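Local structure of Slr1438 protein (Synechocystis sp., 3K25) at residues 140-145 with 283-288. The protein is of uncertain function but belongs to the aldose 1-epimerase family, so it may bind carbohydrate and act as a sugar isomerase. Sequence-based numbering, arbitrary orientation.
Sequences GHSLRI and NFQVST
Arg144 sets CG anti to its backbone N and stays extended to NE; Asn283 likewise turns CG anti to N, and the two side chains cross at about a right angle, with the guanidinium and amide planes 51° apart. Arg144 NH1 donates to Asn283 OD1 at 3.1 Å; OD1 lies in the guanidinium plane, but the donor sits 41° above the carbonyl plane, not on a lone pair, and the N-H...O angle of 137° makes the bond bent. The framework is antiparallel pairing of strands 142-151 and 276-287, central neighbours in a large sheet. Leu143 and Phe284 form the hydrogen-bonded pair, Phe284 N reaching Leu143 O at 2.8 Å and Leu143 N reaching Phe284 O; just before strand 142-151 begins, His141 O accepts from Val286 N at 3.0 Å, nearly along the C=O axis. On the face opposite Arg144, Ile145 CD1 touches the Phe284 ring edge at CE2 (4.3 Å), and Trp38 packs on Leu143 and Phe284. An alanine at Arg144 would remove the guanidinium with its Asn283 bond, Glu146 salt bridge and Trp281 cation-pi contact, and would probably leave the Asn283 amide less firmly oriented. Backbone bonds thus hold the register between a partly exposed polar side and a buried apolar one, the bent side-chain bond adding a probably modest restraint.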
loop_
_atom_site.group_PDB
_atom_site.type_symbol
_atom_site.label_atom_id
_atom_site.label_comp_id
_atom_site.label_asym_id
_atom_site.label_seq_id
_atom_site.Cartn_x
_atom_site.Cartn_y
_atom_site.Cartn_z
ATOM N N GLY A 140 -17.355 -9.307 5.151
ATOM C CA GLY A 140 -17.715 -10.058 3.971
ATOM C C GLY A 140 -16.540 -10.368 3.075
ATOM O O GLY A 140 -15.636 -11.092 3.470
ATOM N N HIS A 141 -16.544 -9.814 1.869
ATOM C CA HIS A 141 -15.465 -10.080 0.933
ATOM C C HIS A 141 -14.623 -8.856 0.622
ATOM O O HIS A 141 -14.071 -8.732 -0.474
ATOM C CB HIS A 141 -16.041 -10.661 -0.360
ATOM C CG HIS A 141 -16.579 -12.051 -0.210
ATOM N ND1 HIS A 141 -15.766 -13.149 -0.027
ATOM C CD2 HIS A 141 -17.850 -12.520 -0.198
ATOM C CE1 HIS A 141 -16.511 -14.234 0.089
ATOM N NE2 HIS A 141 -17.780 -13.880 -0.011
ATOM N N SER A 142 -14.499 -7.953 1.585
ATOM C CA SER A 142 -13.709 -6.763 1.333
ATOM C C SER A 142 -12.886 -6.266 2.510
ATOM O O SER A 142 -13.140 -6.612 3.669
ATOM C CB SER A 142 -14.617 -5.631 0.844
ATOM O OG SER A 142 -15.451 -5.151 1.884
ATOM N N LEU A 143 -11.891 -5.447 2.185
ATOM C CA LEU A 143 -11.016 -4.829 3.173
ATOM C C LEU A 143 -10.986 -3.339 2.915
ATOM O O LEU A 143 -10.642 -2.894 1.815
ATOM C CB LEU A 143 -9.590 -5.364 3.081
ATOM C CG LEU A 143 -8.645 -4.607 4.015
ATOM C CD1 LEU A 143 -9.225 -4.499 5.410
ATOM C CD2 LEU A 143 -7.326 -5.323 4.036
ATOM N N ARG A 144 -11.346 -2.573 3.934
ATOM C CA ARG A 144 -11.372 -1.120 3.837
ATOM C C ARG A 144 -10.381 -0.568 4.844
ATOM O O ARG A 144 -10.332 -1.020 5.987
ATOM C CB ARG A 144 -12.776 -0.587 4.167
ATOM C CG ARG A 144 -12.940 0.913 3.969
ATOM C CD ARG A 144 -14.273 1.432 4.525
ATOM N NE ARG A 144 -14.573 2.796 4.075
ATOM C CZ ARG A 144 -14.796 3.122 2.803
ATOM N NH1 ARG A 144 -14.754 2.181 1.861
ATOM N NH2 ARG A 144 -15.061 4.383 2.467
ATOM N N ILE A 145 -9.575 0.392 4.415
ATOM C CA ILE A 145 -8.614 1.008 5.313
ATOM C C ILE A 145 -8.927 2.485 5.280
ATOM O O ILE A 145 -9.071 3.079 4.209
ATOM C CB ILE A 145 -7.161 0.779 4.873
ATOM C CG1 ILE A 145 -6.953 -0.689 4.502
ATOM C CG2 ILE A 145 -6.224 1.134 6.022
ATOM C CD1 ILE A 145 -5.523 -1.046 4.185
ATOM N N ASN A 283 -10.398 1.037 -0.711
ATOM C CA ASN A 283 -11.228 -0.146 -0.532
ATOM C C ASN A 283 -10.815 -1.278 -1.455
ATOM O O ASN A 283 -10.352 -1.058 -2.571
ATOM C CB ASN A 283 -12.695 0.204 -0.777
ATOM C CG ASN A 283 -13.647 -0.796 -0.147
ATOM O OD1 ASN A 283 -13.979 -0.700 1.040
ATOM N ND2 ASN A 283 -14.088 -1.769 -0.941
ATOM N N PHE A 284 -10.977 -2.498 -0.966
ATOM C CA PHE A 284 -10.626 -3.672 -1.741
ATOM C C PHE A 284 -11.804 -4.631 -1.724
ATOM O O PHE A 284 -12.208 -5.114 -0.670
ATOM C CB PHE A 284 -9.378 -4.312 -1.152
ATOM C CG PHE A 284 -8.204 -3.381 -1.106
ATOM C CD1 PHE A 284 -7.579 -2.972 -2.285
ATOM C CD2 PHE A 284 -7.749 -2.868 0.113
ATOM C CE1 PHE A 284 -6.522 -2.064 -2.252
ATOM C CE2 PHE A 284 -6.690 -1.960 0.155
ATOM C CZ PHE A 284 -6.076 -1.555 -1.036
ATOM N N GLN A 285 -12.360 -4.883 -2.903
ATOM C CA GLN A 285 -13.511 -5.760 -3.029
ATOM C C GLN A 285 -13.194 -6.969 -3.895
ATOM O O GLN A 285 -12.656 -6.831 -4.992
ATOM C CB GLN A 285 -14.674 -4.985 -3.653
ATOM C CG GLN A 285 -15.991 -5.711 -3.625
ATOM C CD GLN A 285 -16.579 -5.756 -2.236
ATOM O OE1 GLN A 285 -17.008 -4.732 -1.691
ATOM N NE2 GLN A 285 -16.592 -6.944 -1.641
ATOM N N VAL A 286 -13.507 -8.157 -3.398
ATOM C CA VAL A 286 -13.285 -9.360 -4.186
ATOM C C VAL A 286 -14.653 -9.904 -4.617
ATOM O O VAL A 286 -15.624 -9.873 -3.851
ATOM C CB VAL A 286 -12.483 -10.443 -3.400
ATOM C CG1 VAL A 286 -13.285 -10.977 -2.237
ATOM C CG2 VAL A 286 -12.106 -11.569 -4.331
ATOM N N SER A 287 -14.730 -10.368 -5.861
ATOM C CA SER A 287 -15.971 -10.915 -6.410
ATOM C C SER A 287 -15.696 -12.244 -7.085
ATOM O O SER A 287 -14.606 -12.457 -7.617
ATOM C CB SER A 287 -16.573 -9.949 -7.432
ATOM O OG SER A 287 -17.013 -8.765 -6.799
ATOM N N THR A 288 -16.690 -13.130 -7.068
ATOM C CA THR A 288 -16.574 -14.450 -7.682
ATOM C C THR A 288 -17.272 -14.459 -9.037
ATOM O O THR A 288 -18.263 -15.159 -9.235
ATOM C CB THR A 288 -17.210 -15.529 -6.792
ATOM O OG1 THR A 288 -18.577 -15.185 -6.529
ATOM C CG2 THR A 288 -16.457 -15.643 -5.476
#